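Local coordinates for probable hydrolase (Pseudomonas aeruginosa, PDB 3OM8), which probably acts as a hydrolase of the alpha/beta hydrolase fold, possibly opening a lactone ring with water as a 3-oxoadipate enol-lactonase, at residues L9-S12 against S16-Y19; L40-A45 against L98-G103; R62-S67 against A189-A194; E81-L86 against G104-W109; G155-W160 against P171-F176. All coordinates share one frame; numbering follows the deposited sequence.

Interaction 1. Residues L9-S12 against S16-Y19; sequences LATS and SLAY
Leu-9 and Leu-17 stand opposite each other as an antiparallel hydrogen-bonded pair, next to the turn of the beta hairpin made by strands 7-10 and 16-22. Leu-9 N donates to Leu-17 O at 2.8 Å and Leu-17 N returns a bond of 2.8 Å to Leu-9 O. The second bond is nearly straight (168°) and lies in the carbonyl plane of Leu-9. The same Leu-9 O also receives a CA-H contact from Ser-16 CA at 3.3 Å.

The packed face of the hairpin carries Leu-9, Leu-17 and Tyr-19. Tyr-19 brings the edge of its ring up to the backbone bond, with Leu-9 N and Leu-17 O in the ring plane, and its CE2 is 4.0 Å from Leu-9 CB. With chi1 at 64°, Thr-11 sends CG2 away from its own carbonyl carbon and onto Leu-17 CD1, 3.8 Å off, the two side chains crossing at about a right angle. Thr-11 OG1 stays in the turn, bonded to Asp-13 and to the amide of Ala-15. Helix 76-90 closes this face, Leu-86 and Ala-89 lying on Leu-9 and Asp-82 on Leu-17.

Around Ala-10 and Ser-16 the contact is looser. They form a non-hydrogen-bonded pair, CA to CA 4.7 Å, yet the methyl of Ala-10 meets nothing of 16-19 and is exposed; Ser-16, partly exposed, rests against Phe-8.

Peptide groups thus supply the polar bonding that joins the two strands, while the apolar side chains of Leu-9, Leu-17 and Tyr-19 set this edge hairpin against helix 76-90.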
# COMPACT_ATOMS: atom_id res chain seq x y z
N LEU B 9 -2.54 -30.08 23.12
CA LEU B 9 -3.62 -29.57 23.94
C LEU B 9 -4.90 -30.34 23.63
O LEU B 9 -5.28 -30.48 22.46
CB LEU B 9 -3.84 -28.08 23.64
CG LEU B 9 -5.06 -27.46 24.32
CD1 LEU B 9 -4.82 -27.34 25.82
CD2 LEU B 9 -5.37 -26.10 23.71
N ALA B 10 -5.57 -30.83 24.67
CA ALA B 10 -6.87 -31.44 24.48
C ALA B 10 -7.92 -30.35 24.61
O ALA B 10 -8.08 -29.77 25.67
CB ALA B 10 -7.12 -32.55 25.52
N THR B 11 -8.62 -30.08 23.52
CA THR B 11 -9.65 -29.05 23.51
C THR B 11 -10.91 -29.48 24.25
O THR B 11 -11.13 -30.67 24.51
CB THR B 11 -10.04 -28.70 22.07
OG1 THR B 11 -10.64 -29.84 21.45
CG2 THR B 11 -8.82 -28.30 21.28
N SER B 12 -11.74 -28.49 24.57
CA SER B 12 -12.99 -28.73 25.27
C SER B 12 -13.95 -29.64 24.50
O SER B 12 -14.84 -30.25 25.09
CB SER B 12 -13.69 -27.40 25.57
OG SER B 12 -13.94 -26.71 24.36
N SER B 16 -7.31 -32.83 19.55
CA SER B 16 -5.96 -32.63 20.06
C SER B 16 -5.21 -31.67 19.14
O SER B 16 -5.10 -31.91 17.94
CB SER B 16 -5.22 -33.96 20.15
OG SER B 16 -3.91 -33.80 20.67
N LEU B 17 -4.71 -30.56 19.70
CA LEU B 17 -3.95 -29.56 18.93
C LEU B 17 -2.46 -29.63 19.24
O LEU B 17 -2.05 -29.57 20.40
CB LEU B 17 -4.45 -28.15 19.22
CG LEU B 17 -5.90 -27.85 18.82
CD1 LEU B 17 -6.24 -26.41 19.16
CD2 LEU B 17 -6.10 -28.12 17.35
N ALA B 18 -1.65 -29.77 18.20
CA ALA B 18 -0.21 -29.82 18.37
C ALA B 18 0.34 -28.40 18.38
O ALA B 18 -0.06 -27.58 17.56
CB ALA B 18 0.42 -30.61 17.25
N TYR B 19 1.25 -28.11 19.30
CA TYR B 19 1.84 -26.78 19.36
C TYR B 19 3.26 -26.81 19.91
O TYR B 19 3.68 -27.81 20.50
CB TYR B 19 0.95 -25.84 20.19
CG TYR B 19 0.93 -26.13 21.68
CD1 TYR B 19 1.69 -25.38 22.56
CD2 TYR B 19 0.13 -27.13 22.20
CE1 TYR B 19 1.67 -25.63 23.93
CE2 TYR B 19 0.10 -27.39 23.56
CZ TYR B 19 0.86 -26.63 24.42
OH TYR B 19 0.83 -26.89 25.77

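Interaction 2. Residues L40-A45 against L98-G103; sequences LHMWDA and LGLSLG. With EDO (1,2-ethanediol), chain F.
Trp-43 reaches across to Leu-100 with the far end of its indole: CH2 is 3.7 Å from Leu-100 CB, and the same atom lies 4.3 Å from Leu-98 CG. Beside it the selenomethionine Met-42, its chain extended beyond CG, ends with CE 4.0 Å from Leu-100 CB, and Met-42 CG rests against one face of the indole near its rim. Leu-100 is therefore met by two side chains, and the contact is wholly apolar and buried.

Hydrogen bonds run within each segment or outward. Trp-43 NE1 is satisfied by Asn-34. Within 40-45, His-41 ND1 donates to the syn lone pair of Asp-44 OD1 at 2.8 Å, while Asp-44 OD2 also pairs with Arg-58.

At the end of strand 95-100 the chain makes the sharp turn expected of a nucleophile elbow, Gly-99 to Gly-103, with Ser-101 strained at phi 58° and psi -119°. Ser-101 OG bonds O2 of an ethanediol, probably from the crystallisation liquor, at 2.8 Å, and makes a weak bond to His-246, consistent with a Ser-His-Asp triad completed by Asp-219. Leu-102 N donates to O2 of the diol at 3.0 Å, and Ile-36 N also bonds the diol, much as an oxyanion hole would.

The chemistry is thus divided: apolar side chains pack against the strand that leads into the elbow, and the groups of 98-103 that hold a hydroxyl of the diol lie at the turn.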
# COMPACT_ATOMS: atom_id res chain seq x y z
N LEU B 40 2.75 -25.57 11.00
CA LEU B 40 3.50 -24.52 11.67
C LEU B 40 4.92 -24.38 11.09
O LEU B 40 5.61 -23.41 11.37
CB LEU B 40 3.55 -24.76 13.18
CG LEU B 40 4.14 -26.10 13.64
CD1 LEU B 40 5.65 -26.06 13.59
CD2 LEU B 40 3.66 -26.47 15.04
N HIS B 41 5.34 -25.34 10.28
CA HIS B 41 6.67 -25.23 9.69
C HIS B 41 6.73 -24.23 8.52
O HIS B 41 7.80 -23.98 7.97
CB HIS B 41 7.20 -26.60 9.26
CG HIS B 41 7.65 -27.44 10.41
ND1 HIS B 41 8.81 -27.19 11.11
CD2 HIS B 41 7.10 -28.54 10.98
CE1 HIS B 41 8.96 -28.08 12.06
NE2 HIS B 41 7.93 -28.92 12.01
N MSE B 42 5.60 -23.65 8.15
CA MSE B 42 5.63 -22.65 7.10
C MSE B 42 6.31 -21.37 7.62
O MSE B 42 6.68 -20.51 6.83
CB MSE B 42 4.23 -22.34 6.56
CG MSE B 42 3.35 -21.56 7.51
SE MSE B 42 1.78 -20.84 6.61
CE MSE B 42 1.14 -19.60 7.94
N TRP B 43 6.48 -21.27 8.93
CA TRP B 43 7.13 -20.12 9.56
C TRP B 43 8.58 -20.37 9.96
O TRP B 43 9.19 -19.51 10.60
CB TRP B 43 6.37 -19.67 10.81
CG TRP B 43 4.91 -19.37 10.61
CD1 TRP B 43 3.86 -20.13 11.02
CD2 TRP B 43 4.36 -18.20 10.00
NE1 TRP B 43 2.68 -19.51 10.69
CE2 TRP B 43 2.95 -18.33 10.06
CE3 TRP B 43 4.91 -17.05 9.40
CZ2 TRP B 43 2.09 -17.35 9.54
CZ3 TRP B 43 4.05 -16.10 8.88
CH2 TRP B 43 2.66 -16.25 8.95
N ASP B 44 9.14 -21.53 9.63
CA ASP B 44 10.50 -21.87 10.07
C ASP B 44 11.52 -20.76 9.76
O ASP B 44 12.39 -20.47 10.58
CB ASP B 44 10.98 -23.19 9.45
CG ASP B 44 10.35 -24.44 10.11
OD1 ASP B 44 10.47 -25.54 9.52
OD2 ASP B 44 9.75 -24.32 11.21
N ALA B 45 11.41 -20.15 8.58
CA ALA B 45 12.39 -19.15 8.16
C ALA B 45 12.34 -17.89 9.04
O ALA B 45 13.36 -17.25 9.25
CB ALA B 45 12.22 -18.79 6.68
N LEU B 98 -0.23 -13.00 14.94
CA LEU B 98 -0.01 -12.90 13.50
C LEU B 98 -0.63 -14.11 12.78
O LEU B 98 -0.24 -15.25 13.02
CB LEU B 98 1.49 -12.83 13.19
CG LEU B 98 1.94 -13.14 11.76
CD1 LEU B 98 1.09 -12.42 10.73
CD2 LEU B 98 3.39 -12.75 11.60
N GLY B 99 -1.59 -13.84 11.90
CA GLY B 99 -2.26 -14.90 11.16
C GLY B 99 -2.19 -14.65 9.67
O GLY B 99 -2.43 -13.53 9.22
N LEU B 100 -1.83 -15.68 8.91
CA LEU B 100 -1.79 -15.57 7.46
C LEU B 100 -2.95 -16.33 6.82
O LEU B 100 -3.20 -17.50 7.14
CB LEU B 100 -0.45 -16.08 6.92
CG LEU B 100 -0.17 -15.85 5.43
CD1 LEU B 100 1.24 -15.33 5.21
CD2 LEU B 100 -0.39 -17.11 4.64
N SER B 101 -3.68 -15.66 5.93
CA SER B 101 -4.85 -16.25 5.28
C SER B 101 -5.91 -16.70 6.29
O SER B 101 -6.44 -15.87 7.04
CB SER B 101 -4.43 -17.40 4.36
OG SER B 101 -5.33 -17.49 3.27
N LEU B 102 -6.22 -18.01 6.32
CA LEU B 102 -7.18 -18.51 7.31
C LEU B 102 -6.80 -18.04 8.72
O LEU B 102 -7.64 -17.57 9.47
CB LEU B 102 -7.30 -20.05 7.27
CG LEU B 102 -8.21 -20.70 8.33
CD1 LEU B 102 -9.65 -20.16 8.26
CD2 LEU B 102 -8.22 -22.23 8.23
N GLY B 103 -5.51 -18.15 9.05
CA GLY B 103 -5.01 -17.63 10.31
C GLY B 103 -5.39 -16.17 10.52
O GLY B 103 -5.65 -15.72 11.64
C1 EDO F . -8.52 -19.05 3.40
O1 EDO F . -8.69 -18.83 1.99
C2 EDO F . -7.62 -20.27 3.64
O2 EDO F . -6.27 -19.95 4.08

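Interaction 3. Residues R62-S67 against A189-A194; sequences RGHGAS and AGSFAA
His-64 meets Ser-191 by the edge of its imidazole: CE1 is 3.4 Å from Ser-191 OG, which lies near the ring plane. No hydrogen bond links the two side chains directly.

The direct hydrogen bonds fix each partner separately. His-64 ND1 donates to Arg-62 O at 3.1 Å, coming from above the carbonyl plane rather than onto a lone pair, and His-64 NE2 bonds the amide of Gly-37, so both ring nitrogens are engaged and the ring's rotation is set. Ser-191 OG, placed beside its own backbone N by chi1 of -63°, bonds back to Gly-187 O within the helix.

A water makes the bridge: it donates to Arg-62 O at 2.9 Å and to Ser-191 OG at 3.0 Å, so that Arg-62 O accepts two bonds, from ring and water. Helix 185-196 belongs to the run of helices inserted between strands 118-124 and 211-216, the cap of an alpha/beta hydrolase, whereas 62-67 follows strand 55-59 of the core sheet; the water therefore joins cap to core.

Backbone bonding shapes the loop itself. His-64 to Ser-67 is a type II' beta turn closed by Ser-67 N to His-64 O, 2.8 Å, and Gly-65 takes a positive phi in it.

Charge pairing holds the other end. The guanidinium of Arg-62 turns away from the helix to form salt bridges with Asp-82 and Asp-13.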
# COMPACT_ATOMS: atom_id res chain seq x y z
N ARG B 62 -6.68 -26.97 13.88
CA ARG B 62 -7.64 -28.06 13.85
C ARG B 62 -7.67 -28.65 12.43
O ARG B 62 -7.77 -27.92 11.45
CB ARG B 62 -9.00 -27.50 14.26
CG ARG B 62 -10.20 -28.38 14.07
CD ARG B 62 -11.44 -27.67 14.63
NE ARG B 62 -11.30 -27.40 16.06
CZ ARG B 62 -11.89 -28.12 17.02
NH1 ARG B 62 -11.70 -27.81 18.29
NH2 ARG B 62 -12.68 -29.15 16.70
N GLY B 63 -7.54 -29.97 12.33
CA GLY B 63 -7.64 -30.64 11.05
C GLY B 63 -6.35 -30.69 10.24
O GLY B 63 -6.33 -31.28 9.15
N HIS B 64 -5.27 -30.11 10.78
CA HIS B 64 -4.02 -29.95 10.02
C HIS B 64 -2.79 -30.57 10.68
O HIS B 64 -2.72 -30.73 11.91
CB HIS B 64 -3.72 -28.46 9.81
CG HIS B 64 -4.61 -27.79 8.81
ND1 HIS B 64 -5.84 -27.28 9.14
CD2 HIS B 64 -4.42 -27.53 7.50
CE1 HIS B 64 -6.39 -26.74 8.06
NE2 HIS B 64 -5.55 -26.87 7.06
N GLY B 65 -1.81 -30.89 9.85
CA GLY B 65 -0.50 -31.34 10.30
C GLY B 65 -0.49 -32.33 11.44
O GLY B 65 -0.93 -33.47 11.30
N ALA B 66 0.01 -31.90 12.59
CA ALA B 66 0.23 -32.79 13.72
C ALA B 66 -0.93 -32.74 14.69
O ALA B 66 -0.90 -33.39 15.72
CB ALA B 66 1.52 -32.44 14.43
N SER B 67 -1.94 -31.94 14.36
CA SER B 67 -3.15 -31.92 15.15
C SER B 67 -4.13 -33.01 14.66
O SER B 67 -3.94 -33.57 13.58
CB SER B 67 -3.80 -30.53 15.09
OG SER B 67 -3.05 -29.60 15.86
N ALA B 189 -11.98 -29.74 4.31
CA ALA B 189 -13.43 -29.59 4.20
C ALA B 189 -13.98 -28.76 5.36
O ALA B 189 -14.80 -27.88 5.15
CB ALA B 189 -14.12 -30.97 4.13
N GLY B 190 -13.53 -29.05 6.57
CA GLY B 190 -13.96 -28.31 7.74
C GLY B 190 -13.56 -26.85 7.69
O GLY B 190 -14.33 -25.97 8.06
N SER B 191 -12.34 -26.60 7.22
CA SER B 191 -11.81 -25.24 7.16
C SER B 191 -12.52 -24.41 6.09
O SER B 191 -12.86 -23.26 6.34
CB SER B 191 -10.29 -25.26 6.96
OG SER B 191 -9.64 -25.87 8.06
N PHE B 192 -12.74 -25.00 4.91
CA PHE B 192 -13.56 -24.38 3.86
C PHE B 192 -14.92 -23.92 4.38
O PHE B 192 -15.48 -22.93 3.90
CB PHE B 192 -13.83 -25.35 2.70
CG PHE B 192 -12.63 -25.69 1.88
CD1 PHE B 192 -11.61 -24.78 1.70
CD2 PHE B 192 -12.53 -26.92 1.26
CE1 PHE B 192 -10.51 -25.09 0.92
CE2 PHE B 192 -11.43 -27.24 0.48
CZ PHE B 192 -10.42 -26.33 0.31
N ALA B 193 -15.50 -24.66 5.32
CA ALA B 193 -16.81 -24.29 5.84
C ALA B 193 -16.73 -23.07 6.75
O ALA B 193 -17.60 -22.20 6.70
CB ALA B 193 -17.46 -25.48 6.56
N ALA B 194 -15.71 -23.02 7.59
CA ALA B 194 -15.45 -21.84 8.41
C ALA B 194 -15.36 -20.62 7.51
O ALA B 194 -16.02 -19.62 7.74
CB ALA B 194 -14.17 -22.01 9.22
O HOH W 1 -8.38 -25.20 10.69

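Interaction 4. Residues E81-L86 against G104-W109; sequences EDVLEL and GIVGQW
Trp-109 extends the six-membered end of its indole to the flank of helix 76-90, where two side chains meet the ring edge. Glu-81 OE2 lies 3.9 Å from Trp-109 CH2, and Leu-84 CD1 is 4.3 Å from Trp-109 CZ3. Because OE2 sits near the ring plane, it probably faces the slightly positive C-H rim and not the pi cloud. The carboxylate and indole planes are 82° apart. With CG anti to the backbone N (chi1 -170°), the tryptophan is thrown out from its own helix far enough to reach both. Glu-81 arrives by a bend at chi2, which brings its carboxylate to the ring edge on the partly exposed side of the contact.

Deeper in, the contact is valine on valine. Val-83 CG2 and Val-106 CG1 touch at 4.0 Å, and the CA atoms of this pair are the nearest between the segments, 8.6 Å apart. The helices are widely spaced for direct packing, their local axes 10.7 Å apart and crossing at -74°, so side chains rather than backbones fill the interface. No hydrogen bond crosses it.

Within helix 102-113, Gly-104 O is gripped from opposite faces by Gln-108 N and Gln-108 NE2, the latter also bonding Ser-127 O.

Helix 76-90 leads into strand 95-100 and helix 102-113 follows it after the sharp turn at Ser-101. Val-83 also packs on Tyr-59 of strand 55-59, Val-106 on Leu-79, and the ring of Trp-109 meets that of His-113.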
# COMPACT_ATOMS: atom_id res chain seq x y z
N GLU B 81 -11.64 -20.29 19.27
CA GLU B 81 -11.62 -20.86 20.61
C GLU B 81 -10.39 -21.74 20.83
O GLU B 81 -9.85 -21.82 21.94
CB GLU B 81 -12.90 -21.64 20.89
CG GLU B 81 -14.10 -20.75 21.17
CD GLU B 81 -13.99 -20.02 22.50
OE1 GLU B 81 -13.38 -20.58 23.45
OE2 GLU B 81 -14.52 -18.89 22.61
N ASP B 82 -9.95 -22.41 19.77
CA ASP B 82 -8.73 -23.21 19.82
C ASP B 82 -7.55 -22.35 20.31
O ASP B 82 -6.78 -22.76 21.18
CB ASP B 82 -8.42 -23.81 18.45
CG ASP B 82 -9.37 -24.96 18.08
OD1 ASP B 82 -10.20 -25.39 18.92
OD2 ASP B 82 -9.28 -25.44 16.93
N VAL B 83 -7.41 -21.15 19.75
CA VAL B 83 -6.34 -20.25 20.17
C VAL B 83 -6.53 -19.86 21.64
O VAL B 83 -5.61 -19.96 22.44
CB VAL B 83 -6.24 -19.00 19.26
CG1 VAL B 83 -5.23 -18.01 19.81
CG2 VAL B 83 -5.87 -19.43 17.83
N LEU B 84 -7.74 -19.44 21.99
CA LEU B 84 -8.02 -19.05 23.36
C LEU B 84 -7.67 -20.15 24.36
O LEU B 84 -7.15 -19.86 25.44
CB LEU B 84 -9.47 -18.61 23.52
CG LEU B 84 -9.83 -17.40 22.68
CD1 LEU B 84 -11.26 -16.97 22.95
CD2 LEU B 84 -8.88 -16.25 22.96
N GLU B 85 -7.93 -21.40 24.00
CA GLU B 85 -7.65 -22.52 24.89
C GLU B 85 -6.15 -22.82 24.98
O GLU B 85 -5.66 -23.25 26.02
CB GLU B 85 -8.43 -23.78 24.49
CG GLU B 85 -9.95 -23.62 24.59
CD GLU B 85 -10.70 -24.94 24.40
OE1 GLU B 85 -10.15 -26.01 24.74
OE2 GLU B 85 -11.86 -24.90 23.92
N LEU B 86 -5.43 -22.59 23.88
CA LEU B 86 -3.97 -22.63 23.90
C LEU B 86 -3.43 -21.59 24.88
O LEU B 86 -2.58 -21.88 25.72
CB LEU B 86 -3.40 -22.35 22.52
CG LEU B 86 -3.39 -23.49 21.50
CD1 LEU B 86 -2.90 -22.95 20.17
CD2 LEU B 86 -2.48 -24.61 21.99
N GLY B 104 -5.44 -15.41 9.42
CA GLY B 104 -5.79 -14.00 9.49
C GLY B 104 -7.26 -13.79 9.82
O GLY B 104 -7.63 -12.80 10.47
N ILE B 105 -8.09 -14.73 9.36
CA ILE B 105 -9.53 -14.69 9.65
C ILE B 105 -9.75 -15.01 11.12
O ILE B 105 -10.54 -14.36 11.81
CB ILE B 105 -10.33 -15.67 8.76
CG1 ILE B 105 -10.03 -15.45 7.27
CG2 ILE B 105 -11.82 -15.49 8.99
CD1 ILE B 105 -10.91 -16.35 6.33
N VAL B 106 -9.03 -16.01 11.62
CA VAL B 106 -9.01 -16.28 13.05
C VAL B 106 -8.59 -15.02 13.82
O VAL B 106 -9.18 -14.68 14.85
CB VAL B 106 -8.08 -17.46 13.39
CG1 VAL B 106 -8.04 -17.67 14.90
CG2 VAL B 106 -8.57 -18.73 12.69
N GLY B 107 -7.59 -14.32 13.29
CA GLY B 107 -7.14 -13.08 13.90
C GLY B 107 -8.25 -12.05 14.03
O GLY B 107 -8.46 -11.49 15.11
N GLN B 108 -8.97 -11.80 12.94
CA GLN B 108 -10.05 -10.82 12.98
C GLN B 108 -11.11 -11.23 13.99
O GLN B 108 -11.65 -10.37 14.71
CB GLN B 108 -10.67 -10.66 11.59
CG GLN B 108 -9.71 -10.10 10.55
CD GLN B 108 -10.18 -10.39 9.15
OE1 GLN B 108 -11.16 -9.80 8.68
NE2 GLN B 108 -9.51 -11.31 8.47
N TRP B 109 -11.40 -12.53 14.06
CA TRP B 109 -12.37 -13.07 15.01
C TRP B 109 -11.94 -12.84 16.46
O TRP B 109 -12.73 -12.40 17.29
CB TRP B 109 -12.61 -14.57 14.78
CG TRP B 109 -13.76 -15.12 15.58
CD1 TRP B 109 -15.06 -15.21 15.18
CD2 TRP B 109 -13.72 -15.62 16.93
NE1 TRP B 109 -15.83 -15.75 16.18
CE2 TRP B 109 -15.03 -16.00 17.27
CE3 TRP B 109 -12.71 -15.78 17.88
CZ2 TRP B 109 -15.36 -16.54 18.51
CZ3 TRP B 109 -13.03 -16.31 19.12
CH2 TRP B 109 -14.34 -16.69 19.42

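Interaction 5. Residues G155-W160 against P171-F176; sequences GFLGNW and PVVERF
Helices 150-160 and 171-181 belong to the helical cap that many alpha/beta hydrolases carry over the active site, and they meet here through three apolar contacts. Leu-157 puts CD2 into the angle between two residues of the partner helix: it lies 4.0 Å from Phe-176 CB and 4.3 Å from Val-173 CG1, passing 4.1 Å from Val-173 O. One turn on, Trp-160 brings CZ3 to 3.8 Å from Phe-176 CD1, the two side chains crossing at about a right angle. The indole is backed by its own helix, Phe-156 CB sitting over the centre of one face. Asn-159 ND2 bonds Gly-155 O at 2.7 Å on the side turned from the partner helix. The local axes run 11.0 Å apart at 138°, and no hydrogen bond joins the segments.

Arg-201 and Trp-129 of a second subunit reach Gly-158 and Asn-159. The ring of Trp-160 meets that of His-246, the probable triad histidine, the planes at about 20°. Helix 163-167, which lies between the two in the chain, packs Leu-166 on both Leu-157 and Val-173, while Phe-176 rests on Val-250 of helix 248-251.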
# COMPACT_ATOMS: atom_id res chain seq x y z
N GLY B 155 -4.05 -27.51 -7.09
CA GLY B 155 -4.92 -26.36 -6.96
C GLY B 155 -4.26 -25.29 -6.10
O GLY B 155 -4.04 -24.17 -6.55
N PHE B 156 -3.95 -25.65 -4.86
CA PHE B 156 -3.35 -24.69 -3.94
C PHE B 156 -2.02 -24.14 -4.45
O PHE B 156 -1.83 -22.93 -4.48
CB PHE B 156 -3.12 -25.31 -2.58
CG PHE B 156 -4.35 -25.41 -1.74
CD1 PHE B 156 -4.82 -24.31 -1.04
CD2 PHE B 156 -5.04 -26.62 -1.63
CE1 PHE B 156 -5.95 -24.40 -0.25
CE2 PHE B 156 -6.16 -26.72 -0.84
CZ PHE B 156 -6.62 -25.61 -0.15
N LEU B 157 -1.09 -25.02 -4.80
CA LEU B 157 0.23 -24.58 -5.24
C LEU B 157 0.11 -23.63 -6.42
O LEU B 157 0.86 -22.67 -6.53
CB LEU B 157 1.12 -25.77 -5.59
CG LEU B 157 1.50 -26.69 -4.43
CD1 LEU B 157 2.28 -27.89 -4.94
CD2 LEU B 157 2.30 -25.95 -3.37
N GLY B 158 -0.85 -23.90 -7.29
CA GLY B 158 -1.05 -23.08 -8.47
C GLY B 158 -1.53 -21.68 -8.14
O GLY B 158 -1.21 -20.74 -8.86
N ASN B 159 -2.30 -21.54 -7.05
CA ASN B 159 -2.77 -20.22 -6.61
C ASN B 159 -1.79 -19.52 -5.68
O ASN B 159 -1.81 -18.30 -5.56
CB ASN B 159 -4.11 -20.33 -5.89
CG ASN B 159 -5.25 -20.67 -6.82
OD1 ASN B 159 -5.85 -19.79 -7.46
ND2 ASN B 159 -5.55 -21.95 -6.92
N TRP B 160 -0.94 -20.30 -5.02
CA TRP B 160 -0.07 -19.80 -3.96
C TRP B 160 1.22 -19.21 -4.52
O TRP B 160 1.75 -18.25 -3.97
CB TRP B 160 0.32 -20.92 -3.02
CG TRP B 160 -0.70 -21.31 -2.00
CD1 TRP B 160 -1.90 -20.72 -1.76
CD2 TRP B 160 -0.58 -22.38 -1.05
NE1 TRP B 160 -2.55 -21.36 -0.73
CE2 TRP B 160 -1.75 -22.38 -0.27
CE3 TRP B 160 0.40 -23.33 -0.79
CZ2 TRP B 160 -1.96 -23.29 0.75
CZ3 TRP B 160 0.20 -24.23 0.24
CH2 TRP B 160 -0.98 -24.21 0.99
N PRO B 171 12.81 -26.40 -3.97
CA PRO B 171 12.75 -27.17 -2.72
C PRO B 171 11.70 -26.62 -1.77
O PRO B 171 11.11 -27.37 -1.00
CB PRO B 171 14.15 -26.98 -2.14
CG PRO B 171 15.02 -26.69 -3.32
CD PRO B 171 14.16 -25.90 -4.26
N VAL B 172 11.47 -25.31 -1.83
CA VAL B 172 10.48 -24.69 -0.94
C VAL B 172 9.06 -25.06 -1.38
O VAL B 172 8.19 -25.31 -0.55
CB VAL B 172 10.63 -23.16 -0.89
CG1 VAL B 172 10.24 -22.55 -2.21
CG2 VAL B 172 9.79 -22.58 0.23
N VAL B 173 8.84 -25.10 -2.69
CA VAL B 173 7.54 -25.47 -3.22
C VAL B 173 7.21 -26.91 -2.84
O VAL B 173 6.11 -27.21 -2.40
CB VAL B 173 7.48 -25.30 -4.76
CG1 VAL B 173 6.16 -25.83 -5.29
CG2 VAL B 173 7.66 -23.85 -5.13
N GLU B 174 8.19 -27.79 -3.00
CA GLU B 174 8.03 -29.19 -2.66
C GLU B 174 7.73 -29.40 -1.19
O GLU B 174 7.02 -30.34 -0.83
CB GLU B 174 9.25 -29.99 -3.12
CG GLU B 174 9.28 -30.11 -4.63
CD GLU B 174 7.93 -30.55 -5.18
OE1 GLU B 174 7.41 -31.59 -4.71
OE2 GLU B 174 7.38 -29.85 -6.06
N ARG B 175 8.25 -28.52 -0.33
CA ARG B 175 7.93 -28.61 1.09
C ARG B 175 6.47 -28.27 1.33
O ARG B 175 5.83 -28.91 2.16
CB ARG B 175 8.83 -27.72 1.93
CG ARG B 175 9.99 -28.47 2.59
CD ARG B 175 11.29 -27.66 2.53
NE ARG B 175 11.12 -26.32 3.08
CZ ARG B 175 11.87 -25.27 2.75
NH1 ARG B 175 12.85 -25.40 1.85
NH2 ARG B 175 11.65 -24.08 3.31
N PHE B 176 5.95 -27.28 0.61
CA PHE B 176 4.52 -26.98 0.68
C PHE B 176 3.67 -28.05 -0.02
O PHE B 176 2.56 -28.34 0.41
CB PHE B 176 4.21 -25.58 0.15
CG PHE B 176 4.55 -24.48 1.13
CD1 PHE B 176 3.58 -23.97 1.99
CD2 PHE B 176 5.83 -23.99 1.22
CE1 PHE B 176 3.89 -22.98 2.90
CE2 PHE B 176 6.15 -23.00 2.14
CZ PHE B 176 5.18 -22.49 2.97

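In the fold
Interaction 2 lies deepest, about 5 Å from the centre of the chain. Interactions 1 and 5 are peripheral, at about 17 and 16 Å, but interaction 5 is buried and interaction 1 only partly so. Interaction 1 alone joins its segments by direct hydrogen bonds, as paired strands do; 2, 4 and 5 rely on apolar side chains, and 3 on a bridging water beside a ring-edge contact. Interactions 2 and 4 share helix 102-113. Polar links join the hairpin, the loop 62-67 and helix 76-90: Ser-67 bonds Ala-18, and Arg-62 pairs with Asp-82. Interaction 5, within the cap, touches interaction 2 through Phe-176 on Met-42 and interaction 3 through Phe-156 on Phe-192.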